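Local coordinates for protein glutathione S-transferase (Natrialba magadii ATCC 43099, PDB 6GZF) that probably acts as a xi-class glutathione transferase, a class linked to the glutathione-dependent reduction of glutathionyl-hydroquinones, at residues A[35-40]-A[123-128]; A[70-75]-A[239-244]; A[109-114]-A[141-146]; A[170-173]-A[179-182]. All coordinates share one frame; numbering follows the deposited sequence.

Interaction 1 of 4, residues A[35-40]-A[123-128]; sequences TTFRNW and RAAPDV
With CG of F37 anti to the carbonyl carbon (chi1 -61°) and CG2 of V128 anti to the backbone N (chi1 69° to CG1), the phenyl ring and this methyl are brought together, their side chains crossing at about a right angle. The far end of the ring does the touching. F37 CZ lies 3.9 Å from A125 CB, which sits at the ring edge close to its plane, and 4.0 Å from V128 CG2, which comes in obliquely. F37 CE2 and CE1 flank these approaches, at 4.1 Å from A125 CB and 4.2 Å from V128 CG2 respectively. T35, two residues earlier, adds a looser contact, its CB 4.2 Å from V128 CG2.

The receiving surface is set by a type I beta turn from A125 to V128, closed by V128 N to A125 O at 3.0 Å, directly where helix 117-124 ends. The backbone of T35 is hydrogen-bonded to T129, which ties 35-40 to the chain just past the turn, and F37 also rests on I145 of strand 144-147. R38 makes a salt bridge with E149, predicted to bind glutathione, so the segment passes close to that probable site. The contact thus lays the chain ahead of strand 56-60, the first of the mixed sheet, against the turn that follows helix 117-124 in the thioredoxin-like domain, consistent with the N-terminal extension of xi-class transferases.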
loop_
_atom_site.group_PDB
_atom_site.type_symbol
_atom_site.label_atom_id
_atom_site.label_comp_id
_atom_site.label_asym_id
_atom_site.label_seq_id
_atom_site.Cartn_x
_atom_site.Cartn_y
_atom_site.Cartn_z
ATOM N N THR A 35 0.645 32.246 8.349
ATOM C CA THR A 35 -0.572 32.996 8.632
ATOM C C THR A 35 -1.772 32.247 8.064
ATOM O O THR A 35 -1.710 31.721 6.955
ATOM C CB THR A 35 -0.518 34.416 8.026
ATOM O OG1 THR A 35 0.613 35.124 8.549
ATOM C CG2 THR A 35 -1.792 35.190 8.342
ATOM N N THR A 36 -2.859 32.185 8.824
ATOM C CA THR A 36 -4.092 31.589 8.323
ATOM C C THR A 36 -5.216 32.619 8.321
ATOM O O THR A 36 -5.042 33.741 8.797
ATOM C CB THR A 36 -4.514 30.361 9.152
ATOM O OG1 THR A 36 -4.711 30.743 10.518
ATOM C CG2 THR A 36 -3.447 29.279 9.078
ATOM N N PHE A 37 -6.365 32.233 7.778
ATOM C CA PHE A 37 -7.505 33.135 7.666
ATOM C C PHE A 37 -8.676 32.600 8.485
ATOM O O PHE A 37 -9.241 31.556 8.161
ATOM C CB PHE A 37 -7.905 33.314 6.198
ATOM C CG PHE A 37 -6.820 33.908 5.340
ATOM C CD1 PHE A 37 -5.757 33.132 4.902
ATOM C CD2 PHE A 37 -6.864 35.242 4.968
ATOM C CE1 PHE A 37 -4.759 33.674 4.115
ATOM C CE2 PHE A 37 -5.870 35.791 4.179
ATOM C CZ PHE A 37 -4.816 35.006 3.752
ATOM N N ARG A 38 -9.037 33.319 9.546
ATOM C CA ARG A 38 -9.984 32.792 10.525
ATOM C C ARG A 38 -11.171 33.705 10.824
ATOM O O ARG A 38 -11.703 33.684 11.934
ATOM C CB ARG A 38 -9.255 32.486 11.833
ATOM C CG ARG A 38 -8.068 31.558 11.678
ATOM C CD ARG A 38 -8.441 30.141 12.057
ATOM N NE ARG A 38 -7.283 29.255 12.055
ATOM C CZ ARG A 38 -6.573 28.952 13.136
ATOM N NH1 ARG A 38 -5.532 28.137 13.039
ATOM N NH2 ARG A 38 -6.901 29.468 14.313
ATOM N N ASN A 39 -11.592 34.502 9.849
ATOM C CA ASN A 39 -12.807 35.289 10.019
ATOM C C ASN A 39 -14.038 34.396 9.933
ATOM O O ASN A 39 -14.007 33.340 9.299
ATOM C CB ASN A 39 -12.888 36.409 8.980
ATOM C CG ASN A 39 -12.001 37.589 9.324
ATOM O OD1 ASN A 39 -12.289 38.348 10.249
ATOM N ND2 ASN A 39 -10.916 37.752 8.577
ATOM N N TRP A 40 -15.119 34.820 10.579
ATOM C CA TRP A 40 -16.354 34.047 10.589
ATOM C C TRP A 40 -17.499 34.789 9.915
ATOM O O TRP A 40 -17.603 36.012 10.014
ATOM C CB TRP A 40 -16.759 33.698 12.023
ATOM C CG TRP A 40 -15.951 32.611 12.656
ATOM C CD1 TRP A 40 -14.637 32.668 13.020
ATOM C CD2 TRP A 40 -16.414 31.306 13.022
ATOM N NE1 TRP A 40 -14.250 31.475 13.581
ATOM C CE2 TRP A 40 -15.323 30.622 13.594
ATOM C CE3 TRP A 40 -17.643 30.646 12.916
ATOM C CZ2 TRP A 40 -15.424 29.314 14.061
ATOM C CZ3 TRP A 40 -17.741 29.346 13.379
ATOM C CH2 TRP A 40 -16.638 28.693 13.944
ATOM N N ARG A 123 -3.989 38.291 -3.759
ATOM C CA ARG A 123 -4.946 39.386 -3.872
ATOM C C ARG A 123 -5.557 39.718 -2.514
ATOM O O ARG A 123 -5.792 40.884 -2.196
ATOM C CB ARG A 123 -6.051 39.041 -4.873
ATOM C CG ARG A 123 -7.087 40.144 -5.032
ATOM C CD ARG A 123 -8.216 39.732 -5.957
ATOM N NE ARG A 123 -8.072 40.297 -7.296
ATOM C CZ ARG A 123 -7.410 39.711 -8.290
ATOM N NH1 ARG A 123 -6.827 38.536 -8.101
ATOM N NH2 ARG A 123 -7.334 40.301 -9.475
ATOM N N ALA A 124 -5.804 38.686 -1.712
ATOM C CA ALA A 124 -6.419 38.861 -0.402
ATOM C C ALA A 124 -5.410 39.348 0.634
ATOM O O ALA A 124 -5.753 40.117 1.532
ATOM C CB ALA A 124 -7.059 37.560 0.056
ATOM N N ALA A 125 -4.168 38.893 0.509
ATOM C CA ALA A 125 -3.110 39.289 1.433
ATOM C C ALA A 125 -1.761 39.348 0.719
ATOM O O ALA A 125 -1.020 38.366 0.704
ATOM C CB ALA A 125 -3.051 38.332 2.611
ATOM N N PRO A 126 -1.441 40.513 0.132
ATOM C CA PRO A 126 -0.262 40.758 -0.713
ATOM C C PRO A 126 1.085 40.367 -0.098
ATOM O O PRO A 126 2.055 40.216 -0.839
ATOM C CB PRO A 126 -0.311 42.277 -0.953
ATOM C CG PRO A 126 -1.339 42.815 0.000
ATOM C CD PRO A 126 -2.300 41.704 0.227
ATOM N N ASP A 127 1.150 40.206 1.219
ATOM C CA ASP A 127 2.416 39.902 1.881
ATOM C C ASP A 127 2.318 38.628 2.720
ATOM O O ASP A 127 3.127 38.399 3.620
ATOM C CB ASP A 127 2.847 41.084 2.757
ATOM C CG ASP A 127 4.306 41.007 3.171
ATOM O OD1 ASP A 127 5.159 40.732 2.302
ATOM O OD2 ASP A 127 4.597 41.216 4.368
ATOM N N VAL A 128 1.331 37.793 2.411
ATOM C CA VAL A 128 1.035 36.625 3.235
ATOM C C VAL A 128 2.141 35.568 3.179
ATOM O O VAL A 128 2.784 35.368 2.146
ATOM C CB VAL A 128 -0.315 35.980 2.822
ATOM C CG1 VAL A 128 -0.215 35.324 1.450
ATOM C CG2 VAL A 128 -0.784 34.981 3.869
#

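Interaction 2 of 4, residues A[70-75]-A[239-244]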
loop_
_atom_site.group_PDB
_atom_site.type_symbol
_atom_site.label_atom_id
_atom_site.label_comp_id
_atom_site.label_asym_id
_atom_site.label_seq_id
_atom_site.Cartn_x
_atom_site.Cartn_y
_atom_site.Cartn_z
ATOM N N THR A 70 -16.605 20.653 3.712
ATOM C CA THR A 70 -17.448 21.793 3.373
ATOM C C THR A 70 -18.498 21.416 2.332
ATOM O O THR A 70 -19.623 21.912 2.364
ATOM C CB THR A 70 -16.613 22.973 2.842
ATOM O OG1 THR A 70 -16.016 22.612 1.590
ATOM C CG2 THR A 70 -15.521 23.340 3.833
ATOM N N LEU A 71 -18.123 20.532 1.412
ATOM C CA LEU A 71 -19.020 20.105 0.343
ATOM C C LEU A 71 -20.173 19.256 0.872
ATOM O O LEU A 71 -21.319 19.430 0.457
ATOM C CB LEU A 71 -18.247 19.327 -0.724
ATOM C CG LEU A 71 -17.258 20.134 -1.567
ATOM C CD1 LEU A 71 -16.661 19.268 -2.665
ATOM C CD2 LEU A 71 -17.934 21.363 -2.156
ATOM N N VAL A 72 -19.863 18.336 1.781
ATOM C CA VAL A 72 -20.878 17.474 2.376
ATOM C C VAL A 72 -21.884 18.303 3.171
ATOM O O VAL A 72 -23.089 18.062 3.108
ATOM C CB VAL A 72 -20.244 16.402 3.288
ATOM C CG1 VAL A 72 -21.316 15.643 4.057
ATOM C CG2 VAL A 72 -19.393 15.444 2.467
ATOM N N THR A 73 -21.383 19.295 3.900
ATOM C CA THR A 73 -22.240 20.179 4.681
ATOM C C THR A 73 -23.115 21.041 3.777
ATOM O O THR A 73 -24.316 21.178 4.012
ATOM C CB THR A 73 -21.413 21.092 5.604
ATOM O OG1 THR A 73 -20.588 20.291 6.457
ATOM C CG2 THR A 73 -22.329 21.957 6.457
ATOM N N ARG A 74 -22.505 21.612 2.741
ATOM C CA ARG A 74 -23.216 22.473 1.800
ATOM C C ARG A 74 -24.370 21.731 1.137
ATOM O O ARG A 74 -25.439 22.297 0.916
ATOM C CB ARG A 74 -22.260 23.009 0.731
ATOM C CG ARG A 74 -22.835 24.151 -0.094
ATOM C CD ARG A 74 -21.906 24.546 -1.232
ATOM N NE ARG A 74 -21.954 23.591 -2.336
ATOM C CZ ARG A 74 -22.162 23.927 -3.606
ATOM N NH1 ARG A 74 -22.336 25.199 -3.937
ATOM N NH2 ARG A 74 -22.192 22.991 -4.545
ATOM N N THR A 75 -24.147 20.458 0.827
ATOM C CA THR A 75 -25.167 19.633 0.195
ATOM C C THR A 75 -26.271 19.258 1.180
ATOM O O THR A 75 -27.455 19.314 0.848
ATOM C CB THR A 75 -24.561 18.350 -0.395
ATOM O OG1 THR A 75 -23.413 18.682 -1.186
ATOM C CG2 THR A 75 -25.580 17.622 -1.257
ATOM N N ALA A 239 -19.610 15.737 13.465
ATOM C CA ALA A 239 -18.649 14.731 13.902
ATOM C C ALA A 239 -18.559 13.591 12.896
ATOM O O ALA A 239 -17.486 13.032 12.670
ATOM C CB ALA A 239 -19.029 14.198 15.274
ATOM N N ASP A 240 -19.693 13.256 12.290
ATOM C CA ASP A 240 -19.744 12.190 11.297
ATOM C C ASP A 240 -19.115 12.630 9.979
ATOM O O ASP A 240 -18.509 11.824 9.276
ATOM C CB ASP A 240 -21.188 11.741 11.066
ATOM C CG ASP A 240 -21.886 11.345 12.352
ATOM O OD1 ASP A 240 -22.483 12.230 13.002
ATOM O OD2 ASP A 240 -21.832 10.152 12.717
ATOM N N ILE A 241 -19.265 13.910 9.652
ATOM C CA ILE A 241 -18.714 14.455 8.415
ATOM C C ILE A 241 -17.187 14.455 8.450
ATOM O O ILE A 241 -16.534 14.156 7.448
ATOM C CB ILE A 241 -19.225 15.888 8.156
ATOM C CG1 ILE A 241 -20.755 15.901 8.099
ATOM C CG2 ILE A 241 -18.643 16.444 6.863
ATOM C CD1 ILE A 241 -21.343 17.234 7.695
ATOM N N ALA A 242 -16.623 14.785 9.608
ATOM C CA ALA A 242 -15.177 14.771 9.790
ATOM C C ALA A 242 -14.624 13.359 9.617
ATOM O O ALA A 242 -13.617 13.153 8.941
ATOM C CB ALA A 242 -14.810 15.323 11.158
ATOM N N MET A 243 -15.300 12.391 10.228
ATOM C CA MET A 243 -14.898 10.991 10.147
ATOM C C MET A 243 -15.063 10.436 8.734
ATOM O O MET A 243 -14.212 9.691 8.245
ATOM C CB MET A 243 -15.711 10.150 11.135
ATOM C CG MET A 243 -15.327 8.680 11.177
ATOM S SD MET A 243 -13.718 8.395 11.933
ATOM C CE MET A 243 -14.205 7.652 13.488
ATOM N N PHE A 244 -16.162 10.811 8.087
ATOM C CA PHE A 244 -16.526 10.275 6.778
ATOM C C PHE A 244 -15.503 10.579 5.686
ATOM O O PHE A 244 -15.168 9.707 4.886
ATOM C CB PHE A 244 -17.898 10.811 6.359
ATOM C CG PHE A 244 -18.237 10.561 4.917
ATOM C CD1 PHE A 244 -18.678 9.316 4.499
ATOM C CD2 PHE A 244 -18.129 11.576 3.981
ATOM C CE1 PHE A 244 -18.991 9.087 3.173
ATOM C CE2 PHE A 244 -18.441 11.352 2.654
ATOM C CZ PHE A 244 -18.873 10.108 2.251
#
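I241 and V72 reach toward each other tip to tip, at the interface between the thioredoxin-like domain and the helical domain of the glutathione transferase fold. I241 CG2 packs 3.9 Å from V72 CB, and I241 CD1 lies 4.0 Å from V72 CG1, so both branches of the isoleucine bear on the valine. CG1 of I241 is anti to the carbonyl carbon (chi1 -58°) and the chain then runs extended (chi2 -173°), which carries CD1 past V72 to T73, whose side chain crosses that of I241 at about a right angle. F244, one helical turn on from I241, adds its ring: CE2 meets V72 CG2 obliquely at 4.2 Å.

Further out, the short axes of 70-75 and 239-244 approach to 10.1 Å, with 137° between their N-to-C directions. M154 of helix 150-159 covers I241 and also touches T73, while R69 and L76 of helix 65-77 extend the surface along I241. An alanine in place of I241 would probably open a gap between the two domains, leaving V72 and M154 without the methyls they pack on. Helix 238-247 is itself tied to helix 271-279 by a hydrogen bond between D240 OD2 and Y274 OH. The hydroxyl of T73 is hydrogen-bonded back to R69 O within its own helix, and this same OG1 lies 3.4 Å from I241 CD1.

Interaction 3 of 4, residues A[109-114]-A[141-146]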
loop_
_atom_site.group_PDB
_atom_site.type_symbol
_atom_site.label_atom_id
_atom_site.label_comp_id
_atom_site.label_asym_id
_atom_site.label_seq_id
_atom_site.Cartn_x
_atom_site.Cartn_y
_atom_site.Cartn_z
ATOM N N ASP A 109 -12.028 29.638 -12.112
ATOM C CA ASP A 109 -12.194 30.568 -11.004
ATOM C C ASP A 109 -13.309 31.555 -11.333
ATOM O O ASP A 109 -13.110 32.496 -12.099
ATOM C CB ASP A 109 -10.884 31.303 -10.711
ATOM C CG ASP A 109 -11.066 32.469 -9.757
ATOM O OD1 ASP A 109 -11.887 32.355 -8.822
ATOM O OD2 ASP A 109 -10.386 33.500 -9.940
ATOM N N HIS A 110 -14.483 31.331 -10.749
ATOM C CA HIS A 110 -15.664 32.132 -11.059
ATOM C C HIS A 110 -15.515 33.602 -10.674
ATOM O O HIS A 110 -16.230 34.458 -11.193
ATOM C CB HIS A 110 -16.896 31.549 -10.361
ATOM C CG HIS A 110 -17.309 30.207 -10.879
ATOM N ND1 HIS A 110 -16.690 29.037 -10.495
ATOM C CD2 HIS A 110 -18.282 29.849 -11.752
ATOM C CE1 HIS A 110 -17.264 28.016 -11.108
ATOM N NE2 HIS A 110 -18.232 28.482 -11.876
ATOM N N VAL A 111 -14.588 33.895 -9.769
ATOM C CA VAL A 111 -14.446 35.253 -9.255
ATOM C C VAL A 111 -13.503 36.111 -10.098
ATOM O O VAL A 111 -13.919 37.125 -10.656
ATOM C CB VAL A 111 -13.954 35.245 -7.795
ATOM C CG1 VAL A 111 -13.771 36.665 -7.293
ATOM C CG2 VAL A 111 -14.942 34.497 -6.915
ATOM N N HIS A 112 -12.238 35.709 -10.193
ATOM C CA HIS A 112 -11.246 36.523 -10.894
ATOM C C HIS A 112 -10.597 35.808 -12.076
ATOM O O HIS A 112 -9.691 36.354 -12.708
ATOM C CB HIS A 112 -10.162 36.985 -9.918
ATOM C CG HIS A 112 -10.647 37.967 -8.899
ATOM N ND1 HIS A 112 -11.239 39.164 -9.242
ATOM C CD2 HIS A 112 -10.631 37.930 -7.545
ATOM C CE1 HIS A 112 -11.566 39.821 -8.143
ATOM N NE2 HIS A 112 -11.210 39.095 -7.102
ATOM N N ASP A 113 -11.065 34.597 -12.368
ATOM C CA ASP A 113 -10.561 33.805 -13.491
ATOM C C ASP A 113 -9.043 33.649 -13.425
ATOM O O ASP A 113 -8.332 33.932 -14.390
ATOM C CB ASP A 113 -10.974 34.440 -14.824
ATOM C CG ASP A 113 -10.731 33.524 -16.009
ATOM O OD1 ASP A 113 -10.693 32.292 -15.814
ATOM O OD2 ASP A 113 -10.573 34.039 -17.137
ATOM N N VAL A 114 -8.549 33.204 -12.276
ATOM C CA VAL A 114 -7.114 33.045 -12.077
ATOM C C VAL A 114 -6.631 31.680 -12.558
ATOM O O VAL A 114 -7.396 30.717 -12.595
ATOM C CB VAL A 114 -6.728 33.230 -10.596
ATOM C CG1 VAL A 114 -7.082 34.631 -10.129
ATOM C CG2 VAL A 114 -7.417 32.188 -9.732
ATOM N N GLU A 141 -17.828 40.638 -1.818
ATOM C CA GLU A 141 -18.075 42.044 -1.515
ATOM C C GLU A 141 -16.797 42.752 -1.071
ATOM O O GLU A 141 -16.436 43.794 -1.616
ATOM C CB GLU A 141 -19.156 42.182 -0.442
ATOM C CG GLU A 141 -19.644 43.608 -0.241
ATOM C CD GLU A 141 -20.976 43.870 -0.921
ATOM O OE1 GLU A 141 -21.904 43.048 -0.754
ATOM O OE2 GLU A 141 -21.095 44.893 -1.627
ATOM N N GLU A 142 -16.113 42.181 -0.083
ATOM C CA GLU A 142 -14.850 42.740 0.389
ATOM C C GLU A 142 -13.685 42.257 -0.466
ATOM O O GLU A 142 -12.562 42.747 -0.331
ATOM C CB GLU A 142 -14.605 42.379 1.856
ATOM C CG GLU A 142 -14.968 43.480 2.837
ATOM C CD GLU A 142 -14.321 43.284 4.195
ATOM O OE1 GLU A 142 -13.129 42.911 4.237
ATOM O OE2 GLU A 142 -15.004 43.502 5.219
ATOM N N ASP A 143 -13.966 41.293 -1.341
ATOM C CA ASP A 143 -12.974 40.739 -2.262
ATOM C C ASP A 143 -11.749 40.212 -1.517
ATOM O O ASP A 143 -10.629 40.670 -1.744
ATOM C CB ASP A 143 -12.557 41.790 -3.296
ATOM C CG ASP A 143 -11.820 41.186 -4.476
ATOM O OD1 ASP A 143 -12.172 40.059 -4.884
ATOM O OD2 ASP A 143 -10.892 41.840 -4.997
ATOM N N THR A 144 -11.973 39.248 -0.628
ATOM C CA THR A 144 -10.897 38.682 0.179
ATOM C C THR A 144 -11.285 37.327 0.766
ATOM O O THR A 144 -12.434 36.898 0.657
ATOM C CB THR A 144 -10.500 39.629 1.329
ATOM O OG1 THR A 144 -9.352 39.106 2.010
ATOM C CG2 THR A 144 -11.649 39.781 2.314
ATOM N N ILE A 145 -10.319 36.658 1.388
ATOM C CA ILE A 145 -10.565 35.365 2.018
ATOM C C ILE A 145 -11.201 35.528 3.393
ATOM O O ILE A 145 -10.612 36.135 4.289
ATOM C CB ILE A 145 -9.266 34.548 2.174
ATOM C CG1 ILE A 145 -8.585 34.349 0.820
ATOM C CG2 ILE A 145 -9.559 33.206 2.825
ATOM C CD1 ILE A 145 -7.246 33.646 0.909
ATOM N N VAL A 146 -12.403 34.986 3.559
ATOM C CA VAL A 146 -13.066 35.006 4.857
ATOM C C VAL A 146 -12.438 33.968 5.781
ATOM O O VAL A 146 -11.814 34.315 6.784
ATOM C CB VAL A 146 -14.581 34.735 4.740
ATOM C CG1 VAL A 146 -15.191 34.489 6.115
ATOM C CG2 VAL A 146 -15.273 35.895 4.052
#
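H112 NE2 donates to D143 OD1 at 2.6 Å, with an N-H...O angle of 154°. The acceptor lies almost in the imidazole plane and offers its syn lone pair, while the carboxylate plane is turned 67° from that of the ring. The two side chains come from opposite directions; in D143, CG is anti to the backbone N (chi1 -165°), which swings the carboxylate toward the histidine although the bond from CA to CB does not point there.

D143 belongs to a G1 beta bulge, in which it and T144 both face D139, within the hairpin of strands 136-139 and 144-147 that ends the mixed sheet of the thioredoxin-like domain. H112 is placed by the loop before helix 117-124, where D109 acts as a local clamp. D109 OD2 accepts from H112 N at 2.9 Å, above the carboxylate plane, in an Asx motif, and also from V114 N at 3.0 Å through its anti lone pair. D109 OD1 takes V111 N at 3.3 Å in an Asx turn and is itself bound by Y59 OH. V111 CG1 covers one imidazole face, 3.4 Å above the plane.

Replacing D143 by an alanine would probably leave H112 NE2 without this acceptor and the imidazole freer to turn. The other oxygen, D143 OD2, has R123 NE as a long, weak ion-pair partner.

Interaction 4 of 4, residues A[170-173]-A[179-182]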
loop_
_atom_site.group_PDB
_atom_site.type_symbol
_atom_site.label_atom_id
_atom_site.label_comp_id
_atom_site.label_asym_id
_atom_site.label_seq_id
_atom_site.Cartn_x
_atom_site.Cartn_y
_atom_site.Cartn_z
ATOM N N ASP A 170 -30.071 19.856 11.008
ATOM C CA ASP A 170 -29.301 20.459 12.088
ATOM C C ASP A 170 -28.157 19.540 12.511
ATOM O O ASP A 170 -28.326 18.673 13.367
ATOM C CB ASP A 170 -30.220 20.774 13.272
ATOM C CG ASP A 170 -29.531 21.578 14.355
ATOM O OD1 ASP A 170 -28.448 22.141 14.093
ATOM O OD2 ASP A 170 -30.088 21.661 15.469
ATOM N N LEU A 171 -26.991 19.741 11.901
ATOM C CA LEU A 171 -25.835 18.880 12.131
ATOM C C LEU A 171 -25.030 19.313 13.355
ATOM O O LEU A 171 -23.892 18.884 13.548
ATOM C CB LEU A 171 -24.935 18.862 10.895
ATOM C CG LEU A 171 -25.632 18.532 9.573
ATOM C CD1 LEU A 171 -24.735 18.863 8.393
ATOM C CD2 LEU A 171 -26.055 17.073 9.539
ATOM N N TYR A 172 -25.630 20.170 14.171
ATOM C CA TYR A 172 -25.030 20.599 15.429
ATOM C C TYR A 172 -26.151 20.892 16.423
ATOM O O TYR A 172 -26.292 22.021 16.893
ATOM C CB TYR A 172 -24.147 21.830 15.205
ATOM C CG TYR A 172 -23.290 22.245 16.381
ATOM C CD1 TYR A 172 -22.329 21.390 16.907
ATOM C CD2 TYR A 172 -23.417 23.509 16.940
ATOM C CE1 TYR A 172 -21.538 21.777 17.973
ATOM C CE2 TYR A 172 -22.630 23.904 18.004
ATOM C CZ TYR A 172 -21.692 23.034 18.516
ATOM O OH TYR A 172 -20.906 23.423 19.577
ATOM N N PRO A 173 -26.956 19.864 16.747
ATOM C CA PRO A 173 -28.223 20.061 17.456
ATOM C C PRO A 173 -28.074 20.270 18.958
ATOM O O PRO A 173 -27.065 19.890 19.549
ATOM C CB PRO A 173 -28.975 18.762 17.167
ATOM C CG PRO A 173 -27.901 17.740 17.088
ATOM C CD PRO A 173 -26.686 18.432 16.509
ATOM N N LYS A 179 -20.769 17.047 22.969
ATOM C CA LYS A 179 -20.210 15.766 22.554
ATOM C C LYS A 179 -19.691 15.833 21.121
ATOM O O LYS A 179 -18.647 15.262 20.805
ATOM C CB LYS A 179 -21.254 14.655 22.688
ATOM C CG LYS A 179 -20.795 13.299 22.168
ATOM C CD LYS A 179 -19.597 12.774 22.944
ATOM C CE LYS A 179 -20.013 12.196 24.287
ATOM N NZ LYS A 179 -18.842 11.709 25.069
ATOM N N VAL A 180 -20.425 16.534 20.262
ATOM C CA VAL A 180 -20.015 16.719 18.874
ATOM C C VAL A 180 -18.678 17.446 18.809
ATOM O O VAL A 180 -17.783 17.052 18.062
ATOM C CB VAL A 180 -21.070 17.505 18.068
ATOM C CG1 VAL A 180 -20.548 17.825 16.675
ATOM C CG2 VAL A 180 -22.365 16.717 17.984
ATOM N N ASP A 181 -18.544 18.500 19.608
ATOM C CA ASP A 181 -17.294 19.245 19.692
ATOM C C ASP A 181 -16.176 18.378 20.267
ATOM O O ASP A 181 -15.002 18.582 19.964
ATOM C CB ASP A 181 -17.473 20.505 20.541
ATOM C CG ASP A 181 -18.429 21.502 19.914
ATOM O OD1 ASP A 181 -18.382 21.673 18.677
ATOM O OD2 ASP A 181 -19.226 22.114 20.654
ATOM N N GLN A 182 -16.551 17.407 21.097
ATOM C CA GLN A 182 -15.578 16.514 21.714
ATOM C C GLN A 182 -15.042 15.495 20.713
ATOM O O GLN A 182 -13.833 15.283 20.620
ATOM C CB GLN A 182 -16.198 15.788 22.909
ATOM C CG GLN A 182 -15.204 14.957 23.705
ATOM C CD GLN A 182 -15.879 13.967 24.636
ATOM O OE1 GLN A 182 -16.501 13.003 24.189
ATOM N NE2 GLN A 182 -15.757 14.201 25.937
#
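Y172 points its ring across the side chain of D181 at about a right angle and obliquely past V180, in the connection that leads from the thioredoxin-like domain into helix 177-192 of the helical C-terminal domain. The tyrosine has CG anti to the backbone N (chi1 -171°), which sends the ring away from the main chain of 170-173 and over to the helix.

Both helix residues are met at the ring's edge. V180 CG1 lies near the ring plane, 4.0 Å from Y172 CD1. D181 OD2 is likewise in plane, at the phenol end, where Y172 OH is the donor; the 2.4 Å between Y172 OH and D181 OD2 is too short to be relied on at 2.6 Å resolution, so the bond is credible but its exact length doubtful. The carboxylate is turned 50° from the ring, and its other oxygen, D181 OD1, approaches the ring obliquely.

One arginine serves both members of the pair. R155, on helix 150-159, forms a salt bridge with D181 OD1 and a cation-pi contact with the Y172 ring, so the last helix of the N-terminal domain is fastened to the same spot; the positive charge would be expected to stabilise D181 as a carboxylate. V180 also packs on A232 and T237. Just before the helix, Y172 O accepts from Q177 NE2. Along the exposed side of the helix, K179 NZ donates to Q182 OE1 at 2.8 Å, tilted 26° from the carbonyl plane.

Interactions 1 and 3 form one neighbourhood at the edge of the thioredoxin-like domain, their centres 13 Å apart, meeting where helix 117-124 lies against strand 144-147: A124 CB lies 3.4 Å from T144 OG1. Interactions 2 and 4 form another, centres 12 Å apart, where I241 CD1 packs 3.8 Å from L171 CD1. The two groups do not touch: interactions 3 and 4 are about 31 Å apart between centres, though nearest atoms of 1 and 4 come within about 9 Å. Along the chain, interaction 2 brackets 3 and 4; interaction 1 alternates with 2 and 3 and closes before 4 opens. Two contacts thus lie in the N-terminal domain, interaction 2 joins the domains, and interaction 4 lies where the chain passes between them.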